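Local atomic coordinates of hypothetical lipoprotein ymcC (Escherichia coli K12, PDB entry 2IN5), a protein that is an uncharacterized membrane lipoprotein, a homologue of the group 4 capsule protein B, and so perhaps takes part in making or exporting capsular polysaccharide. Residues I29-E43 / G186-A198. Sequence-based numbering, arbitrary orientation.
Sequences IQALPYSTMYLRLNE and GVIPVEMTFLKPA
Tyr38 and Thr193 form a hydrogen-bonded pair within an antiparallel strand pairing, which joins the first strand of this mostly beta lipoprotein, 36-41, to its last, 189-194. Tyr38 N reaches Thr193 O at 2.9 Å and Thr193 N returns the bond to Tyr38 O, both within the carbonyl planes. Arg40 and Glu191 repeat this two-bond pattern, and single bonds extend it from Asn42 N to Pro189 O and from Leu195 N to Thr36 O; in the last the donor stands 40° out of the carbonyl plane. Strands 47-55 and 176-182 bond to the outer edges of the pair.

Met37, Leu39 and Leu41 share one face with Val190, Met192 and Phe194. Selenomethionine Met37 has its chain bent at chi2 (-136°) and again at chi3, which brings CE to 3.7 Å from Phe194 CE2 and 3.8 Å from Met192 SE, while its SE makes an oblique Met-aromatic contact with the Phe194 ring. Farther along, Leu41 CD2 lies 3.7 Å from Val190 CG2, the two side chains running alongside each other.

On the other face Leu195 CD2 sits over the Tyr38 ring in a CH-pi contact, 22° off the ring normal, as Arg46 adds a cation-pi contact to that ring. Arg40 and Glu191 also run side by side, but NE and OE1 remain 4.1 Å apart, too far for a salt bridge.

At the Lys196 end, Ser35 OG bonds Gln6 N of the second subunit, and water 1 lies 2.7 Å from Ser35 OG and itself donates a hydrogen bond to Lys196 O at 2.8 Å.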
loop_
_atom_site.group_PDB
_atom_site.type_symbol
_atom_site.label_atom_id
_atom_site.label_comp_id
_atom_site.label_asym_id
_atom_site.label_seq_id
_atom_site.Cartn_x
_atom_site.Cartn_y
_atom_site.Cartn_z
ATOM N N ILE A 29 -10.879 19.367 10.672
ATOM C CA ILE A 29 -11.008 18.548 9.472
ATOM C C ILE A 29 -10.364 19.281 8.291
ATOM O O ILE A 29 -9.508 18.732 7.601
ATOM C CB ILE A 29 -12.505 18.261 9.135
ATOM C CG1 ILE A 29 -13.161 17.449 10.258
ATOM C CG2 ILE A 29 -12.615 17.516 7.805
ATOM C CD1 ILE A 29 -12.529 16.087 10.502
ATOM N N GLN A 30 -10.773 20.524 8.063
ATOM C CA GLN A 30 -10.224 21.299 6.962
ATOM C C GLN A 30 -8.748 21.599 7.180
ATOM O O GLN A 30 -8.046 22.018 6.257
ATOM C CB GLN A 30 -10.999 22.605 6.796
ATOM C CG GLN A 30 -12.486 22.414 6.549
ATOM C CD GLN A 30 -13.222 23.732 6.458
ATOM O OE1 GLN A 30 -13.155 24.555 7.375
ATOM N NE2 GLN A 30 -13.931 23.944 5.351
ATOM N N ALA A 31 -8.277 21.376 8.404
ATOM C CA ALA A 31 -6.877 21.623 8.735
ATOM C C ALA A 31 -6.001 20.390 8.474
ATOM O O ALA A 31 -4.777 20.503 8.385
ATOM C CB ALA A 31 -6.753 22.068 10.197
ATOM N N LEU A 32 -6.618 19.213 8.366
ATOM C CA LEU A 32 -5.839 18.008 8.090
ATOM C C LEU A 32 -5.302 18.115 6.663
ATOM O O LEU A 32 -6.053 18.356 5.716
ATOM C CB LEU A 32 -6.686 16.751 8.267
ATOM C CG LEU A 32 -7.014 16.435 9.733
ATOM C CD1 LEU A 32 -7.831 15.167 9.802
ATOM C CD2 LEU A 32 -5.741 16.275 10.550
ATOM N N PRO A 33 -3.981 17.950 6.503
ATOM C CA PRO A 33 -3.305 18.033 5.207
ATOM C C PRO A 33 -3.660 16.927 4.211
ATOM O O PRO A 33 -3.552 17.124 2.998
ATOM C CB PRO A 33 -1.831 18.044 5.597
ATOM C CG PRO A 33 -1.809 17.166 6.804
ATOM C CD PRO A 33 -3.042 17.573 7.575
ATOM N N TYR A 34 -4.111 15.785 4.722
ATOM C CA TYR A 34 -4.478 14.647 3.884
ATOM C C TYR A 34 -5.967 14.345 3.855
ATOM O O TYR A 34 -6.726 14.807 4.703
ATOM C CB TYR A 34 -3.716 13.402 4.345
ATOM C CG TYR A 34 -3.612 13.290 5.845
ATOM C CD1 TYR A 34 -4.710 12.915 6.620
ATOM C CD2 TYR A 34 -2.422 13.611 6.498
ATOM C CE1 TYR A 34 -4.618 12.867 8.010
ATOM C CE2 TYR A 34 -2.323 13.565 7.879
ATOM C CZ TYR A 34 -3.420 13.195 8.628
ATOM O OH TYR A 34 -3.312 13.158 10.000
ATOM N N SER A 35 -6.364 13.553 2.865
ATOM C CA SER A 35 -7.747 13.156 2.664
ATOM C C SER A 35 -8.283 12.271 3.782
ATOM O O SER A 35 -7.566 11.448 4.345
ATOM C CB SER A 35 -7.880 12.447 1.311
ATOM O OG SER A 35 -7.496 13.317 0.257
ATOM N N THR A 36 -9.554 12.457 4.107
ATOM C CA THR A 36 -10.176 11.682 5.162
ATOM C C THR A 36 -11.588 11.349 4.740
ATOM O O THR A 36 -12.073 11.866 3.742
ATOM C CB THR A 36 -10.170 12.453 6.506
ATOM O OG1 THR A 36 -10.839 13.711 6.353
ATOM C CG2 THR A 36 -8.736 12.712 6.957
HETATM N N MSE A 37 -12.247 10.494 5.505
HETATM C CA MSE A 37 -13.586 10.052 5.162
HETATM C C MSE A 37 -14.422 9.595 6.381
HETATM O O MSE A 37 -13.880 9.177 7.410
HETATM C CB MSE A 37 -13.428 8.895 4.171
HETATM C CG MSE A 37 -14.691 8.144 3.822
HETATM SE SE MSE A 37 -14.376 6.224 3.833
HETATM C CE MSE A 37 -13.128 6.121 2.359
ATOM N N TYR A 38 -15.743 9.687 6.258
ATOM C CA TYR A 38 -16.648 9.224 7.305
ATOM C C TYR A 38 -17.227 7.928 6.773
ATOM O O TYR A 38 -17.852 7.913 5.715
ATOM C CB TYR A 38 -17.781 10.227 7.562
ATOM C CG TYR A 38 -17.403 11.329 8.526
ATOM C CD1 TYR A 38 -17.832 12.642 8.321
ATOM C CD2 TYR A 38 -16.574 11.072 9.616
ATOM C CE1 TYR A 38 -17.433 13.677 9.174
ATOM C CE2 TYR A 38 -16.174 12.096 10.473
ATOM C CZ TYR A 38 -16.604 13.393 10.244
ATOM O OH TYR A 38 -16.183 14.399 11.072
ATOM N N LEU A 39 -17.000 6.837 7.494
ATOM C CA LEU A 39 -17.500 5.533 7.076
ATOM C C LEU A 39 -18.691 5.102 7.911
ATOM O O LEU A 39 -18.716 5.297 9.121
ATOM C CB LEU A 39 -16.395 4.477 7.205
ATOM C CG LEU A 39 -16.859 3.024 7.043
ATOM C CD1 LEU A 39 -17.448 2.841 5.652
ATOM C CD2 LEU A 39 -15.696 2.057 7.258
ATOM N N ARG A 40 -19.679 4.509 7.260
ATOM C CA ARG A 40 -20.851 4.020 7.960
ATOM C C ARG A 40 -21.178 2.628 7.415
ATOM O O ARG A 40 -21.447 2.466 6.226
ATOM C CB ARG A 40 -22.029 4.974 7.747
ATOM C CG ARG A 40 -23.339 4.505 8.363
ATOM C CD ARG A 40 -23.781 5.402 9.500
ATOM N NE ARG A 40 -23.924 6.789 9.067
ATOM C CZ ARG A 40 -24.220 7.797 9.881
ATOM N NH1 ARG A 40 -24.405 7.571 11.177
ATOM N NH2 ARG A 40 -24.323 9.031 9.402
ATOM N N LEU A 41 -21.129 1.621 8.278
ATOM C CA LEU A 41 -21.433 0.261 7.866
ATOM C C LEU A 41 -22.733 -0.205 8.488
ATOM O O LEU A 41 -22.963 -0.016 9.683
ATOM C CB LEU A 41 -20.315 -0.692 8.273
ATOM C CG LEU A 41 -18.988 -0.444 7.571
ATOM C CD1 LEU A 41 -17.904 -1.280 8.216
ATOM C CD2 LEU A 41 -19.124 -0.771 6.099
ATOM N N ASN A 42 -23.576 -0.818 7.665
ATOM C CA ASN A 42 -24.868 -1.325 8.107
ATOM C C ASN A 42 -25.668 -0.283 8.862
ATOM O O ASN A 42 -26.229 -0.580 9.914
ATOM C CB ASN A 42 -24.687 -2.543 9.010
ATOM C CG ASN A 42 -24.080 -3.713 8.288
ATOM O OD1 ASN A 42 -24.676 -4.270 7.364
ATOM N ND2 ASN A 42 -22.881 -4.099 8.704
ATOM N N GLU A 43 -25.723 0.935 8.336
ATOM C CA GLU A 43 -26.477 1.996 8.991
ATOM C C GLU A 43 -25.998 2.121 10.439
ATOM O O GLU A 43 -26.712 2.634 11.301
ATOM C CB GLU A 43 -27.976 1.663 8.990
ATOM C CG GLU A 43 -28.570 1.238 7.643
ATOM C CD GLU A 43 -28.971 2.408 6.757
ATOM O OE1 GLU A 43 -29.506 2.161 5.650
ATOM O OE2 GLU A 43 -28.758 3.575 7.159
ATOM N N GLY A 186 -26.423 -6.699 -3.022
ATOM C CA GLY A 186 -27.604 -6.195 -2.339
ATOM C C GLY A 186 -27.609 -6.406 -0.834
ATOM O O GLY A 186 -28.675 -6.430 -0.215
ATOM N N VAL A 187 -26.424 -6.543 -0.246
ATOM C CA VAL A 187 -26.284 -6.761 1.194
ATOM C C VAL A 187 -25.137 -5.933 1.784
ATOM O O VAL A 187 -24.173 -5.605 1.084
ATOM C CB VAL A 187 -26.007 -8.266 1.504
ATOM C CG1 VAL A 187 -27.113 -9.142 0.923
ATOM C CG2 VAL A 187 -24.657 -8.677 0.936
ATOM N N ILE A 188 -25.255 -5.610 3.071
ATOM C CA ILE A 188 -24.263 -4.835 3.816
ATOM C C ILE A 188 -24.022 -3.421 3.277
ATOM O O ILE A 188 -22.981 -3.128 2.681
ATOM C CB ILE A 188 -22.919 -5.569 3.888
ATOM C CG1 ILE A 188 -23.127 -6.963 4.477
ATOM C CG2 ILE A 188 -21.950 -4.789 4.775
ATOM C CD1 ILE A 188 -21.867 -7.812 4.506
ATOM N N PRO A 189 -24.979 -2.510 3.522
ATOM C CA PRO A 189 -24.883 -1.127 3.062
ATOM C C PRO A 189 -23.688 -0.375 3.614
ATOM O O PRO A 189 -23.347 -0.477 4.793
ATOM C CB PRO A 189 -26.228 -0.535 3.479
ATOM C CG PRO A 189 -26.563 -1.299 4.709
ATOM C CD PRO A 189 -26.177 -2.706 4.359
ATOM N N VAL A 190 -23.054 0.377 2.726
ATOM C CA VAL A 190 -21.879 1.152 3.058
ATOM C C VAL A 190 -22.110 2.604 2.669
ATOM O O VAL A 190 -22.588 2.893 1.571
ATOM C CB VAL A 190 -20.652 0.611 2.296
ATOM C CG1 VAL A 190 -19.417 1.424 2.633
ATOM C CG2 VAL A 190 -20.440 -0.850 2.635
ATOM N N GLU A 191 -21.781 3.516 3.578
ATOM C CA GLU A 191 -21.938 4.950 3.333
ATOM C C GLU A 191 -20.588 5.611 3.527
ATOM O O GLU A 191 -19.925 5.382 4.537
ATOM C CB GLU A 191 -22.944 5.563 4.313
ATOM C CG GLU A 191 -24.374 5.073 4.168
ATOM C CD GLU A 191 -25.312 5.738 5.168
ATOM O OE1 GLU A 191 -25.349 6.991 5.210
ATOM O OE2 GLU A 191 -26.016 5.010 5.910
HETATM N N MSE A 192 -20.179 6.425 2.563
HETATM C CA MSE A 192 -18.899 7.109 2.657
HETATM C C MSE A 192 -19.011 8.582 2.290
HETATM O O MSE A 192 -19.635 8.935 1.288
HETATM C CB MSE A 192 -17.876 6.440 1.746
HETATM C CG MSE A 192 -17.668 4.973 2.051
HETATM SE SE MSE A 192 -16.199 4.226 1.051
HETATM C CE MSE A 192 -17.200 3.803 -0.548
ATOM N N THR A 193 -18.410 9.433 3.117
ATOM C CA THR A 193 -18.414 10.870 2.884
ATOM C C THR A 193 -16.958 11.323 2.881
ATOM O O THR A 193 -16.247 11.169 3.871
ATOM C CB THR A 193 -19.214 11.628 3.979
ATOM O OG1 THR A 193 -20.582 11.203 3.951
ATOM C CG2 THR A 193 -19.178 13.132 3.726
ATOM N N PHE A 194 -16.516 11.860 1.750
ATOM C CA PHE A 194 -15.140 12.310 1.612
ATOM C C PHE A 194 -15.030 13.773 1.971
ATOM O O PHE A 194 -15.528 14.634 1.257
ATOM C CB PHE A 194 -14.675 12.033 0.190
ATOM C CG PHE A 194 -14.904 10.625 -0.227
ATOM C CD1 PHE A 194 -16.171 10.198 -0.589
ATOM C CD2 PHE A 194 -13.877 9.700 -0.169
ATOM C CE1 PHE A 194 -16.417 8.862 -0.885
ATOM C CE2 PHE A 194 -14.111 8.355 -0.464
ATOM C CZ PHE A 194 -15.379 7.939 -0.820
ATOM N N LEU A 195 -14.370 14.028 3.096
ATOM C CA LEU A 195 -14.223 15.361 3.650
ATOM C C LEU A 195 -13.304 16.342 2.960
ATOM O O LEU A 195 -13.652 17.511 2.806
ATOM C CB LEU A 195 -13.808 15.272 5.119
ATOM C CG LEU A 195 -14.758 14.629 6.139
ATOM C CD1 LEU A 195 -16.158 15.224 6.040
ATOM C CD2 LEU A 195 -14.809 13.152 5.897
ATOM N N LYS A 196 -12.125 15.894 2.559
ATOM C CA LYS A 196 -11.206 16.816 1.919
ATOM C C LYS A 196 -11.539 16.990 0.449
ATOM O O LYS A 196 -11.491 16.040 -0.331
ATOM C CB LYS A 196 -9.777 16.337 2.099
ATOM C CG LYS A 196 -8.764 17.217 1.447
ATOM C CD LYS A 196 -7.385 16.810 1.876
ATOM C CE LYS A 196 -6.389 17.560 1.068
ATOM N NZ LYS A 196 -6.813 18.980 1.073
ATOM N N PRO A 197 -11.900 18.219 0.057
ATOM C CA PRO A 197 -12.262 18.579 -1.314
ATOM C C PRO A 197 -11.047 18.748 -2.209
ATOM O O PRO A 197 -10.035 19.294 -1.787
ATOM C CB PRO A 197 -13.021 19.882 -1.126
ATOM C CG PRO A 197 -12.261 20.525 -0.012
ATOM C CD PRO A 197 -12.072 19.375 0.959
ATOM N N ALA A 198 -11.151 18.272 -3.446
ATOM C CA ALA A 198 -10.052 18.384 -4.402
ATOM C C ALA A 198 -10.248 19.607 -5.306
ATOM O O ALA A 198 -11.354 19.871 -5.788
ATOM C CB ALA A 198 -9.955 17.107 -5.242
HETATM O O HOH W 1 -9.282 14.616 -1.256
HETATM O O HOH W 2 -11.276 12.955 1.366
HETATM O O HOH W 3 -21.067 8.672 6.014
HETATM O O HOH W 4 -24.242 2.320 6.393
#